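Local coordinates for designed helical repeat protein (Synthetic construct, PDB 5CWQ) that has no known natural function but was designed computationally to fold into a stack of repeated helices joined by short turns and tied by disulfides, at residues K69-R72 with V73-A77; R16-E19 with A20-R23; R30-L33 with K34-A37; C112-N116 with S117-E121. All blocks are in the same frame, centred on the assembly; numbering follows the deposited sequence. Where two conformers were deposited one is given.

Interaction 1: K69-R72 with V73-A77; sequences KAQR and VLEEA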
ATOM      1  N   LYS A  69     -14.490  -3.572   3.721  1.00 36.51           N
ATOM      2  CA  LYS A  69     -13.887  -2.562   4.578  1.00 36.17           C
ATOM      3  C   LYS A  69     -12.713  -1.880   3.879  1.00 35.32           C
ATOM      4  O   LYS A  69     -12.495  -0.681   4.051  1.00 35.33           O
ATOM      5  CB  LYS A  69     -13.438  -3.186   5.899  1.00 37.47           C
ATOM      6  CG  LYS A  69     -14.599  -3.584   6.799  1.00 42.33           C
ATOM      7  CD  LYS A  69     -14.128  -4.205   8.098  1.00 46.79           C
ATOM      8  CE  LYS A  69     -15.309  -4.584   8.982  1.00 52.50           C
ATOM      9  NZ  LYS A  69     -14.882  -5.126  10.302  1.00 55.02           N
ATOM     10  N   ALA A  70     -11.967  -2.645   3.087  1.00 35.00           N
ATOM     11  CA  ALA A  70     -10.851  -2.098   2.321  1.00 34.39           C
ATOM     12  C   ALA A  70     -11.353  -1.123   1.263  1.00 35.09           C
ATOM     13  O   ALA A  70     -10.744  -0.078   1.027  1.00 35.71           O
ATOM     14  CB  ALA A  70     -10.048  -3.220   1.664  1.00 33.86           C
ATOM     15  N   GLN A  71     -12.463  -1.477   0.625  1.00 35.34           N
ATOM     16  CA  GLN A  71     -13.055  -0.639  -0.409  1.00 35.93           C
ATOM     17  C   GLN A  71     -13.497   0.694   0.180  1.00 35.99           C
ATOM     18  O   GLN A  71     -13.410   1.733  -0.476  1.00 33.34           O
ATOM     19  CB  GLN A  71     -14.246  -1.349  -1.060  1.00 38.31           C
ATOM     20  CG  GLN A  71     -14.921  -0.554  -2.168  1.00 40.58           C
ATOM     21  CD  GLN A  71     -13.994  -0.278  -3.337  1.00 41.89           C
ATOM     22  OE1 GLN A  71     -13.043  -1.023  -3.578  1.00 42.91           O
ATOM     23  NE2 GLN A  71     -14.265   0.798  -4.066  1.00 41.96           N
ATOM     24  N   ARG A  72     -13.968   0.651   1.421  1.00 39.12           N
ATOM     25  CA  ARG A  72     -14.443   1.844   2.111  1.00 42.53           C
ATOM     26  C   ARG A  72     -13.286   2.796   2.410  1.00 37.06           C
ATOM     27  O   ARG A  72     -13.385   3.995   2.157  1.00 35.45           O
ATOM     28  CB  ARG A  72     -15.167   1.455   3.403  1.00 52.01           C
ATOM     29  CG  ARG A  72     -15.699   2.636   4.199  1.00 62.19           C
ATOM     30  CD  ARG A  72     -16.519   2.176   5.393  1.00 73.09           C
ATOM     31  NE  ARG A  72     -16.864   3.283   6.281  1.00 82.32           N
ATOM     32  CZ  ARG A  72     -17.592   3.158   7.386  1.00 90.29           C
ATOM     33  NH1 ARG A  72     -18.061   1.970   7.748  1.00 93.47           N
ATOM     34  NH2 ARG A  72     -17.854   4.223   8.133  1.00 92.94           N
ATOM     35  N   VAL A  73     -12.193   2.255   2.941  1.00 34.62           N
ATOM     36  CA  VAL A  73     -10.998   3.049   3.218  1.00 32.08           C
ATOM     37  C   VAL A  73     -10.471   3.659   1.924  1.00 29.79           C
ATOM     38  O   VAL A  73     -10.070   4.822   1.891  1.00 28.89           O
ATOM     39  CB  VAL A  73      -9.890   2.197   3.878  1.00 31.57           C
ATOM     40  CG1 VAL A  73      -8.601   2.998   4.040  1.00 30.71           C
ATOM     41  CG2 VAL A  73     -10.354   1.681   5.224  1.00 32.95           C
ATOM     42  N   LEU A  74     -10.481   2.855   0.865  1.00 29.26           N
ATOM     43  CA  LEU A  74     -10.041   3.291  -0.452  1.00 30.20           C
ATOM     44  C   LEU A  74     -10.819   4.516  -0.927  1.00 31.08           C
ATOM     45  O   LEU A  74     -10.230   5.518  -1.331  1.00 31.40           O
ATOM     46  CB  LEU A  74     -10.194   2.143  -1.454  1.00 33.63           C
ATOM     47  CG  LEU A  74     -10.025   2.468  -2.938  1.00 38.21           C
ATOM     48  CD1 LEU A  74      -8.681   3.107  -3.200  1.00 37.99           C
ATOM     49  CD2 LEU A  74     -10.182   1.205  -3.766  1.00 41.53           C
ATOM     50  N   GLU A  75     -12.144   4.433  -0.867  1.00 33.00           N
ATOM     51  CA  GLU A  75     -13.003   5.515  -1.329  1.00 35.84           C
ATOM     52  C   GLU A  75     -12.835   6.776  -0.482  1.00 35.05           C
ATOM     53  O   GLU A  75     -12.855   7.891  -1.005  1.00 33.97           O
ATOM     54  CB  GLU A  75     -14.462   5.059  -1.322  1.00 40.29           C
ATOM     55  CG  GLU A  75     -14.768   4.028  -2.402  1.00 44.85           C
ATOM     56  CD  GLU A  75     -16.045   3.250  -2.150  1.00 50.60           C
ATOM     57  OE1 GLU A  75     -16.587   3.326  -1.028  1.00 52.97           O
ATOM     58  OE2 GLU A  75     -16.506   2.552  -3.079  1.00 52.71           O
ATOM     59  N   GLU A  76     -12.661   6.600   0.824  1.00 35.13           N
ATOM     60  CA  GLU A  76     -12.435   7.735   1.712  1.00 34.85           C
ATOM     61  C   GLU A  76     -11.088   8.387   1.416  1.00 30.23           C
ATOM     62  O   GLU A  76     -10.977   9.612   1.380  1.00 28.58           O
ATOM     63  CB  GLU A  76     -12.506   7.303   3.179  1.00 38.40           C
ATOM     64  CG  GLU A  76     -13.913   6.956   3.641  1.00 43.48           C
ATOM     65  CD  GLU A  76     -13.991   6.621   5.121  1.00 47.62           C
ATOM     66  OE1 GLU A  76     -13.184   7.164   5.907  1.00 48.51           O
ATOM     67  OE2 GLU A  76     -14.866   5.813   5.496  1.00 49.77           O
ATOM     68  N   ALA A  77     -10.069   7.563   1.192  1.00 28.67           N
ATOM     69  CA  ALA A  77      -8.734   8.076   0.914  1.00 27.74           C
ATOM     70  C   ALA A  77      -8.696   8.768  -0.450  1.00 28.91           C
ATOM     71  O   ALA A  77      -7.944   9.722  -0.645  1.00 28.45           O
ATOM     72  CB  ALA A  77      -7.708   6.952   0.980  1.00 26.63           C
TER
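Gln71 meets Glu75 one turn on, and Arg72 meets Glu76, in the middle of helix 60-86 of this designed helical repeat fold. The framework is ordinary alpha-helical backbone bonding: four successive amides, Val73 to Glu76, donate to the carbonyls of Lys69 to Arg72, the bond from Leu74 N to Ala70 O being 2.9 Å. Of the polar side-chain pairs, the hydrogen bond from the glutamine amide is the straighter one. Gln71 NE2 donates to Glu75 OE2 at 3.0 Å with an angle of 171°, keeping the oxygen in the amide plane. The two flat groups stand almost perpendicular, 86° apart, so the carboxylate oxygen is approached from above its own plane. A bend at chi2 (62°) swings the glutamine amide along the helix toward Glu75 and lays Gln71 OE1 3.6 Å from Leu74 CD2. The charged pair is weaker: extended Arg72 runs alongside Glu76, and its NE gives a long salt-bridge hydrogen bond of 3.3 Å to OE2, which sits at the guanidinium edge. The other oxygen of Glu76 is claimed by Arg28 of helix 5-30, so this carboxylate joins two helices. Glutamate and arginine suit these places because their long chains can span a helical turn. The apolar residues belong to the buried sides. Small Ala70 touches both Val47 of helix 33-57 and Leu107 of helix 90-114, while Leu74 packs on Ile100. Branched Val73 lies against Glu43 and sets its CG2 3.4 Å from the carbonyl oxygen of Lys69.

Interaction 2: R16-E19 with A20-R23; sequences RLQE and ARKR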
ATOM      1  N   ARG A  16      -8.389  -1.785  16.508  1.00 49.67           N
ATOM      2  CA  ARG A  16      -7.546  -0.774  15.881  1.00 48.69           C
ATOM      3  C   ARG A  16      -8.314  -0.016  14.803  1.00 43.79           C
ATOM      4  O   ARG A  16      -8.184   1.202  14.676  1.00 42.03           O
ATOM      5  CB  ARG A  16      -6.294  -1.420  15.282  1.00 52.69           C
ATOM      6  CG  ARG A  16      -5.144  -1.578  16.266  1.00 61.43           C
ATOM      7  CD  ARG A  16      -4.132  -2.602  15.777  1.00 68.41           C
ATOM      8  NE  ARG A  16      -2.782  -2.324  16.261  1.00 76.54           N
ATOM      9  CZ  ARG A  16      -2.362  -2.554  17.501  1.00 85.30           C
ATOM     10  NH1 ARG A  16      -3.188  -3.062  18.407  1.00 90.48           N
ATOM     11  NH2 ARG A  16      -1.112  -2.269  17.840  1.00 86.86           N
ATOM     12  N   LEU A  17      -9.115  -0.746  14.033  1.00 42.41           N
ATOM     13  CA  LEU A  17      -9.911  -0.157  12.960  1.00 42.40           C
ATOM     14  C   LEU A  17     -10.934   0.834  13.506  1.00 45.90           C
ATOM     15  O   LEU A  17     -11.112   1.921  12.956  1.00 43.53           O
ATOM     16  CB  LEU A  17     -10.617  -1.255  12.161  1.00 42.66           C
ATOM     17  CG  LEU A  17     -11.592  -0.809  11.067  1.00 43.38           C
ATOM     18  CD1 LEU A  17     -10.898   0.061  10.028  1.00 42.08           C
ATOM     19  CD2 LEU A  17     -12.229  -2.021  10.408  1.00 43.12           C
ATOM     20  N   GLN A  18     -11.606   0.452  14.588  1.00 53.05           N
ATOM     21  CA  GLN A  18     -12.635   1.295  15.186  1.00 59.68           C
ATOM     22  C   GLN A  18     -12.033   2.563  15.783  1.00 53.42           C
ATOM     23  O   GLN A  18     -12.601   3.647  15.654  1.00 52.12           O
ATOM     24  CB  GLN A  18     -13.403   0.520  16.257  1.00 73.72           C
ATOM     25  CG  GLN A  18     -14.318  -0.563  15.702  1.00 84.10           C
ATOM     26  CD  GLN A  18     -15.419  -0.011  14.813  1.00 92.57           C
ATOM     27  OE1 GLN A  18     -15.677  -0.537  13.729  1.00 94.25           O
ATOM     28  NE2 GLN A  18     -16.080   1.046  15.271  1.00 97.07           N
ATOM     29  N   GLU A  19     -10.885   2.427  16.438  1.00 50.71           N
ATOM     30  CA  GLU A  19     -10.198   3.580  17.007  1.00 52.31           C
ATOM     31  C   GLU A  19      -9.716   4.517  15.903  1.00 46.85           C
ATOM     32  O   GLU A  19      -9.765   5.739  16.049  1.00 45.16           O
ATOM     33  CB  GLU A  19      -9.020   3.134  17.874  1.00 61.57           C
ATOM     34  CG  GLU A  19      -9.425   2.571  19.231  1.00 75.67           C
ATOM     35  CD  GLU A  19     -10.083   3.607  20.126  1.00 89.36           C
ATOM     36  OE1 GLU A  19      -9.984   4.815  19.822  1.00 93.12           O
ATOM     37  OE2 GLU A  19     -10.704   3.213  21.136  1.00 95.90           O
ATOM     38  N   ALA A  20      -9.253   3.940  14.798  1.00 45.39           N
ATOM     39  CA  ALA A  20      -8.796   4.729  13.660  1.00 44.77           C
ATOM     40  C   ALA A  20      -9.972   5.445  13.002  1.00 44.90           C
ATOM     41  O   ALA A  20      -9.826   6.559  12.498  1.00 44.25           O
ATOM     42  CB  ALA A  20      -8.076   3.844  12.652  1.00 43.02           C
ATOM     43  N   ARG A  21     -11.136   4.801  13.016  1.00 45.99           N
ATOM     44  CA  ARG A  21     -12.347   5.385  12.446  1.00 47.31           C
ATOM     45  C   ARG A  21     -12.809   6.585  13.261  1.00 46.45           C
ATOM     46  O   ARG A  21     -13.287   7.576  12.708  1.00 46.07           O
ATOM     47  CB  ARG A  21     -13.466   4.344  12.369  1.00 53.19           C
ATOM     48  CG  ARG A  21     -13.405   3.447  11.142  1.00 57.74           C
ATOM     49  CD  ARG A  21     -14.460   2.353  11.206  1.00 66.82           C
ATOM     50  NE  ARG A  21     -14.500   1.547   9.988  1.00 72.14           N
ATOM     51  CZ  ARG A  21     -15.196   0.420   9.857  1.00 78.03           C
ATOM     52  NH1 ARG A  21     -15.910  -0.051  10.871  1.00 82.32           N
ATOM     53  NH2 ARG A  21     -15.173  -0.244   8.708  1.00 77.68           N
ATOM     54  N   LYS A  22     -12.676   6.492  14.580  0.50 48.19           N
ATOM     55  CA  LYS A  22     -13.056   7.588  15.462  0.50 50.30           C
ATOM     56  C   LYS A  22     -12.065   8.740  15.338  0.50 48.63           C
ATOM     57  O   LYS A  22     -12.455   9.906  15.336  0.50 47.60           O
ATOM     58  CB  LYS A  22     -13.144   7.106  16.912  0.50 55.19           C
ATOM     59  CG  LYS A  22     -14.510   6.544  17.285  0.50 59.71           C
ATOM     60  CD  LYS A  22     -14.404   5.253  18.084  0.50 65.71           C
ATOM     61  CE  LYS A  22     -13.699   5.459  19.413  0.50 71.49           C
ATOM     62  NZ  LYS A  22     -13.604   4.187  20.180  0.50 75.11           N
ATOM     63  N   ARG A  23     -10.782   8.409  15.227  1.00 49.05           N
ATOM     64  CA  ARG A  23      -9.749   9.419  15.021  1.00 53.33           C
ATOM     65  C   ARG A  23      -9.937  10.078  13.659  1.00 46.43           C
ATOM     66  O   ARG A  23      -9.670  11.268  13.492  1.00 44.86           O
ATOM     67  CB  ARG A  23      -8.351   8.807  15.133  1.00 61.73           C
ATOM     68  CG  ARG A  23      -7.920   8.505  16.561  1.00 73.23           C
ATOM     69  CD  ARG A  23      -6.444   8.141  16.631  1.00 79.21           C
ATOM     70  NE  ARG A  23      -6.145   6.899  15.919  1.00 81.92           N
ATOM     71  CZ  ARG A  23      -6.135   5.688  16.473  1.00 84.69           C
ATOM     72  NH1 ARG A  23      -6.406   5.525  17.763  1.00 88.10           N
ATOM     73  NH2 ARG A  23      -5.848   4.629  15.728  1.00 82.93           N
TER
HETATM   74  O   HOH W   1      -5.974   2.109  15.395  1.00 49.84           O
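Arg21 lies against Leu17 and Gln18 while Glu19 bends over to Lys22 and Arg23, all along helix 5-30, the first helix of the designed repeat fold. Arg21 has a methyl over one face and an amide oxygen at its edge. Its chain is extended from CG to NE, and the flat guanidinium comes over the leucine so that Leu17 CD2 rests 3.8 Å above the centre of one face. An apolar methyl suits that face because the N-H groups point outward in the guanidinium plane. Gln18 takes up a place at the edge: its OE1 accepts from Arg21 NH1 at 2.9 Å, but the angle of 124° makes this a weak, bent bond. The amide and guanidinium planes stand 86° apart. The Gln18 chain bends at chi2 (-63°), which holds the amide beside the backward-running guanidinium of Arg21. Beyond this pair, Arg21 also touches Glu43 of helix 33-57 and both Lys69 and Arg72 of helix 60-86, at the seam between helices. Ala20, small and buried, packs on Glu43. Glu19 pairs with Lys22: a weak salt bridge joins Glu19 OE2 to Lys22 NZ at 3.2 Å, though this is tentative because Lys22 was deposited in two conformers. Arg23 approaches Glu19 without a salt bridge, its charge being met by Glu42 of helix 33-57. The arginine bends at chi3, which brings Arg23 NH1 3.5 Å from Glu19 CB and places the carbonyl oxygen of Glu19 3.6 Å above the centre of the Arg23 guanidinium face.

Interaction 3: R30-L33 with K34-A37; sequences RGDL and KELA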
ATOM      1  N   ARG A  30     -12.558  18.584  12.184  1.00 57.38           N
ATOM      2  CA  ARG A  30     -11.645  19.703  12.395  1.00 55.77           C
ATOM      3  C   ARG A  30     -11.002  20.163  11.088  1.00 51.26           C
ATOM      4  O   ARG A  30     -10.251  21.138  11.066  1.00 49.93           O
ATOM      5  CB  ARG A  30     -10.560  19.315  13.404  1.00 59.11           C
ATOM      6  CG  ARG A  30     -11.075  19.157  14.828  1.00 67.72           C
ATOM      7  CD  ARG A  30     -10.032  18.546  15.754  1.00 74.94           C
ATOM      8  NE  ARG A  30      -8.737  19.220  15.658  1.00 80.29           N
ATOM      9  CZ  ARG A  30      -7.688  18.768  14.973  1.00 83.70           C
ATOM     10  NH1 ARG A  30      -7.748  17.622  14.304  1.00 84.45           N
ATOM     11  NH2 ARG A  30      -6.564  19.470  14.960  1.00 84.62           N
ATOM     12  N   GLY A  31     -11.298  19.458  10.001  1.00 46.86           N
ATOM     13  CA  GLY A  31     -10.734  19.783   8.704  1.00 45.62           C
ATOM     14  C   GLY A  31      -9.252  19.467   8.608  1.00 44.00           C
ATOM     15  O   GLY A  31      -8.581  19.888   7.666  1.00 41.62           O
ATOM     16  N   ASP A  32      -8.740  18.721   9.585  1.00 44.55           N
ATOM     17  CA  ASP A  32      -7.330  18.349   9.612  1.00 42.98           C
ATOM     18  C   ASP A  32      -7.081  17.145   8.700  1.00 39.24           C
ATOM     19  O   ASP A  32      -7.177  15.995   9.131  1.00 37.11           O
ATOM     20  CB  ASP A  32      -6.892  18.042  11.048  1.00 44.88           C
ATOM     21  CG  ASP A  32      -5.383  18.008  11.209  1.00 45.20           C
ATOM     22  OD1 ASP A  32      -4.668  17.868  10.195  1.00 43.31           O
ATOM     23  OD2 ASP A  32      -4.913  18.123  12.360  1.00 47.43           O
ATOM     24  N   LEU A  33      -6.759  17.417   7.439  1.00 38.78           N
ATOM     25  CA  LEU A  33      -6.608  16.363   6.439  1.00 38.41           C
ATOM     26  C   LEU A  33      -5.401  15.466   6.700  1.00 35.73           C
ATOM     27  O   LEU A  33      -5.441  14.268   6.414  1.00 34.24           O
ATOM     28  CB  LEU A  33      -6.495  16.968   5.037  1.00 40.61           C
ATOM     29  CG  LEU A  33      -7.677  17.804   4.543  1.00 43.25           C
ATOM     30  CD1 LEU A  33      -7.455  18.200   3.090  1.00 44.67           C
ATOM     31  CD2 LEU A  33      -8.996  17.065   4.695  1.00 43.12           C
ATOM     32  N   LYS A  34      -4.326  16.040   7.232  1.00 35.39           N
ATOM     33  CA  LYS A  34      -3.121  15.266   7.507  1.00 34.98           C
ATOM     34  C   LYS A  34      -3.386  14.197   8.564  1.00 34.45           C
ATOM     35  O   LYS A  34      -2.975  13.044   8.411  1.00 32.53           O
ATOM     36  CB  LYS A  34      -1.981  16.179   7.958  1.00 37.37           C
ATOM     37  CG  LYS A  34      -0.715  15.425   8.338  1.00 39.72           C
ATOM     38  CD  LYS A  34       0.464  16.359   8.528  1.00 43.47           C
ATOM     39  CE  LYS A  34       1.719  15.589   8.907  1.00 45.92           C
ATOM     40  NZ  LYS A  34       2.917  16.468   8.977  1.00 48.20           N
ATOM     41  N   GLU A  35      -4.071  14.582   9.637  1.00 36.94           N
ATOM     42  CA  GLU A  35      -4.437  13.634  10.682  1.00 40.52           C
ATOM     43  C   GLU A  35      -5.458  12.634  10.154  1.00 36.21           C
ATOM     44  O   GLU A  35      -5.451  11.463  10.533  1.00 34.19           O
ATOM     45  CB  GLU A  35      -4.995  14.362  11.906  1.00 51.08           C
ATOM     46  CG  GLU A  35      -3.943  15.093  12.721  1.00 61.78           C
ATOM     47  CD  GLU A  35      -4.497  15.660  14.014  1.00 72.79           C
ATOM     48  OE1 GLU A  35      -5.735  15.636  14.193  1.00 76.79           O
ATOM     49  OE2 GLU A  35      -3.697  16.128  14.850  1.00 76.81           O
ATOM     50  N   LEU A  36      -6.338  13.109   9.280  1.00 35.56           N
ATOM     51  CA  LEU A  36      -7.334  12.252   8.650  1.00 35.69           C
ATOM     52  C   LEU A  36      -6.647  11.211   7.777  1.00 34.32           C
ATOM     53  O   LEU A  36      -6.964  10.024   7.845  1.00 34.64           O
ATOM     54  CB  LEU A  36      -8.312  13.092   7.825  1.00 36.82           C
ATOM     55  CG  LEU A  36      -9.312  12.343   6.942  1.00 37.92           C
ATOM     56  CD1 LEU A  36     -10.130  11.360   7.752  1.00 38.33           C
ATOM     57  CD2 LEU A  36     -10.224  13.331   6.227  1.00 39.69           C
ATOM     58  N   ALA A  37      -5.695  11.666   6.969  1.00 32.88           N
ATOM     59  CA  ALA A  37      -4.943  10.788   6.081  1.00 30.99           C
ATOM     60  C   ALA A  37      -4.150   9.748   6.869  1.00 30.45           C
ATOM     61  O   ALA A  37      -4.089   8.577   6.486  1.00 29.46           O
ATOM     62  CB  ALA A  37      -4.009  11.609   5.202  1.00 30.16           C
TER
HETATM   63  O   HOH W   2      -3.730  18.964   7.875  1.00 40.26           O
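The carboxylates of Asp32 and Glu35 are nearly parallel, their planes 20° apart, and Asp32 OD2 lies over the face of the Glu35 group, 3.0 Å from its CD. Arg30 bonds to both acids. Its NH1 donates to Glu35 OE1 at 2.8 Å, a short salt bridge whose bend to 128° makes the hydrogen bond weak. NH1 and NH2 also both reach Asp32 OD2 through long, weak bonds, NH2 at 3.4 Å, completing a three-residue salt-bridge network. The motif beneath is a Schellman turn at Gly31, whose positive phi suits a residue without a side chain, followed by the N-cap Asp32 of helix 33-57. With its CG opposite the backbone N (chi1 -165°), Asp32 turns OD1 to the first helical amides: Glu35 N donates to it weakly at 3.4 Å, and a bridging water donates to OD1 while accepting from Lys34 N. Leu36 packs on helix 5-30 and on Val80 of helix 60-86. With an alanine in place of Glu35, Arg30 would probably lose its closest acidic partner and its guanidinium would be freer to turn. Chemically, the arginine probably offsets the repulsion between the two acids, while the aspartate charge is likely to be further eased by the positive start of the helix.

Interaction 4: C112-N116 with S117-E121; sequences CCRGN and SEEAE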
ATOM      1  N   CYS A 112      -7.008 -13.035  -4.072  1.00 37.39           N
ATOM      2  CA  CYS A 112      -6.204 -14.239  -4.246  1.00 37.74           C
ATOM      3  C   CYS A 112      -6.669 -15.361  -3.323  1.00 37.59           C
ATOM      4  O   CYS A 112      -6.833 -16.502  -3.757  1.00 37.92           O
ATOM      5  CB  CYS A 112      -4.725 -13.938  -3.991  1.00 37.83           C
ATOM      6  SG  CYS A 112      -3.966 -12.835  -5.212  1.00 34.47           S
ATOM      7  N   CYS A 113      -6.884 -15.034  -2.053  1.00 37.50           N
ATOM      8  CA  CYS A 113      -7.280 -16.032  -1.064  1.00 39.58           C
ATOM      9  C   CYS A 113      -8.651 -16.624  -1.381  1.00 43.35           C
ATOM     10  O   CYS A 113      -8.882 -17.814  -1.170  1.00 44.43           O
ATOM     11  CB  CYS A 113      -7.282 -15.422   0.340  1.00 39.00           C
ATOM     12  SG  CYS A 113      -5.633 -15.044   0.989  1.00 43.35           S
ATOM     13  N   ARG A 114      -9.557 -15.788  -1.883  1.00 45.71           N
ATOM     14  CA  ARG A 114     -10.886 -16.244  -2.278  1.00 49.05           C
ATOM     15  C   ARG A 114     -10.846 -16.929  -3.643  1.00 48.31           C
ATOM     16  O   ARG A 114     -11.805 -17.586  -4.044  1.00 49.22           O
ATOM     17  CB  ARG A 114     -11.875 -15.073  -2.302  1.00 52.69           C
ATOM     18  CG  ARG A 114     -12.136 -14.453  -0.931  1.00 56.14           C
ATOM     19  CD  ARG A 114     -13.134 -13.299  -0.994  1.00 60.23           C
ATOM     20  NE  ARG A 114     -14.512 -13.768  -1.143  1.00 65.28           N
ATOM     21  CZ  ARG A 114     -15.142 -13.927  -2.305  1.00 68.83           C
ATOM     22  NH1 ARG A 114     -14.533 -13.653  -3.452  1.00 69.55           N
ATOM     23  NH2 ARG A 114     -16.394 -14.362  -2.318  1.00 70.89           N
ATOM     24  N   GLY A 115      -9.736 -16.766  -4.358  1.00 47.43           N
ATOM     25  CA  GLY A 115      -9.552 -17.420  -5.642  1.00 49.50           C
ATOM     26  C   GLY A 115     -10.350 -16.789  -6.769  1.00 53.06           C
ATOM     27  O   GLY A 115     -10.560 -17.412  -7.811  1.00 53.85           O
ATOM     28  N   ASN A 116     -10.796 -15.554  -6.562  1.00 56.12           N
ATOM     29  CA  ASN A 116     -11.564 -14.837  -7.573  1.00 60.72           C
ATOM     30  C   ASN A 116     -10.643 -14.047  -8.502  1.00 62.44           C
ATOM     31  O   ASN A 116     -10.169 -12.965  -8.152  1.00 58.41           O
ATOM     32  CB  ASN A 116     -12.578 -13.909  -6.902  1.00 63.39           C
ATOM     33  CG  ASN A 116     -13.621 -13.383  -7.871  1.00 67.46           C
ATOM     34  OD1 ASN A 116     -13.325 -13.089  -9.030  1.00 68.36           O
ATOM     35  ND2 ASN A 116     -14.857 -13.269  -7.397  1.00 69.76           N
ATOM     36  N   SER A 117     -10.400 -14.595  -9.690  1.00 72.89           N
ATOM     37  CA  SER A 117      -9.434 -14.023 -10.625  1.00 79.12           C
ATOM     38  C   SER A 117      -9.908 -12.686 -11.189  1.00 82.29           C
ATOM     39  O   SER A 117      -9.098 -11.803 -11.470  1.00 82.52           O
ATOM     40  CB  SER A 117      -9.159 -15.004 -11.768  1.00 83.13           C
ATOM     41  OG  SER A 117      -8.124 -14.529 -12.610  1.00 84.19           O
ATOM     42  N   GLU A 118     -11.219 -12.539 -11.356  1.00 84.59           N
ATOM     43  CA  GLU A 118     -11.785 -11.287 -11.848  1.00 85.98           C
ATOM     44  C   GLU A 118     -11.642 -10.199 -10.789  1.00 76.37           C
ATOM     45  O   GLU A 118     -11.310  -9.054 -11.097  1.00 76.36           O
ATOM     46  CB  GLU A 118     -13.256 -11.471 -12.232  1.00 96.04           C
ATOM     47  CG  GLU A 118     -13.940 -10.206 -12.745  1.00104.13           C
ATOM     48  CD  GLU A 118     -13.302  -9.656 -14.008  1.00110.98           C
ATOM     49  OE1 GLU A 118     -12.620 -10.424 -14.718  1.00114.36           O
ATOM     50  OE2 GLU A 118     -13.485  -8.453 -14.291  1.00112.50           O
ATOM     51  N   GLU A 119     -11.899 -10.570  -9.540  1.00 67.48           N
ATOM     52  CA  GLU A 119     -11.748  -9.657  -8.415  1.00 59.10           C
ATOM     53  C   GLU A 119     -10.278  -9.286  -8.224  1.00 50.15           C
ATOM     54  O   GLU A 119      -9.953  -8.194  -7.752  1.00 46.20           O
ATOM     55  CB  GLU A 119     -12.307 -10.294  -7.143  1.00 61.27           C
ATOM     56  CG  GLU A 119     -12.385  -9.369  -5.943  1.00 64.12           C
ATOM     57  CD  GLU A 119     -12.969 -10.059  -4.723  1.00 68.75           C
ATOM     58  OE1 GLU A 119     -13.186 -11.288  -4.785  1.00 71.37           O
ATOM     59  OE2 GLU A 119     -13.213  -9.378  -3.705  1.00 69.70           O
ATOM     60  N   ALA A 120      -9.395 -10.207  -8.598  1.00 47.62           N
ATOM     61  CA  ALA A 120      -7.960  -9.993  -8.472  1.00 45.67           C
ATOM     62  C   ALA A 120      -7.462  -9.030  -9.541  1.00 48.15           C
ATOM     63  O   ALA A 120      -6.569  -8.220  -9.290  1.00 45.16           O
ATOM     64  CB  ALA A 120      -7.219 -11.317  -8.564  1.00 45.04           C
ATOM     65  N   GLU A 121      -8.044  -9.119 -10.733  1.00 55.04           N
ATOM     66  CA  GLU A 121      -7.636  -8.263 -11.839  1.00 61.09           C
ATOM     67  C   GLU A 121      -8.062  -6.820 -11.590  1.00 55.46           C
ATOM     68  O   GLU A 121      -7.341  -5.887 -11.939  1.00 53.62           O
ATOM     69  CB  GLU A 121      -8.222  -8.769 -13.159  1.00 73.35           C
ATOM     70  CG  GLU A 121      -7.626  -8.104 -14.396  1.00 82.63           C
ATOM     71  CD  GLU A 121      -6.132  -8.355 -14.540  1.00 87.93           C
ATOM     72  OE1 GLU A 121      -5.623  -9.320 -13.930  1.00 88.65           O
ATOM     73  OE2 GLU A 121      -5.468  -7.583 -15.263  1.00 90.61           O
TER
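An alpha-alpha hairpin, with a Schellman motif ending helix 90-114 and an N-cap starting helix 117-144, brings Asn116 and Arg114 against Glu119. Gly115 leaves the first helix with positive phi, a conformation easy for a residue without a CB, and its N bonds back to Cys112 O at 3.0 Å. Asn116 then caps the second helix. Its OD1 accepts from Glu119 N at 2.9 Å in a fairly straight bond (163°), although the donor sits well above the carbonyl plane. The backbone adds a second grip, Ala120 N to Asn116 O at 2.9 Å. The asparagine side chain reaches its target because CG lies opposite the backbone N, with chi1 at -167°. Glu119 crosses it at about a right angle, with CB 3.4 Å from Asn116 CG and OE1 beside Asn116 CB. That same OE1 forms a salt bridge with Arg114 NH1 at 3.0 Å, linking the last turn of one helix to the first of the next; long Arg114 bends at chi3 to get there. With a leucine at Asn116, the amide of Glu119 would probably be left without its capping acceptor and the helix start less well fixed. Small Ala120 packs on Ala111 and on Val167 of helix 147-171. Disulfides from Cys112 to Cys170 and from Cys113 to Cys55 tie this end of the hairpin to its neighbours on both sides. A glycine at C' of a Schellman motif running directly into a side-chain N-cap is characteristic of a short alpha-alpha hairpin connection, here between helices 90-114 and 117-144 of the designed repeat.

From the N terminus the order is interaction 2, 3, 1 and 4, strictly in series: none nests in or crosses another, and each is local. Interactions 1 and 2 lie within single helices, 60-86 and 5-30, whereas interactions 3 and 4 close the short turns from 5-30 to 33-57 and from 90-114 to 117-144. Interactions 1 and 2 meet directly in space, Lys69 CD packing on Leu17 CD2 at 3.7 Å, which joins the first helix to the third. Interactions 3 and 4 lie on opposite sides of the chain's centre, about 33 Å apart between centres, and the same Schellman-plus-N-cap turn appears in both.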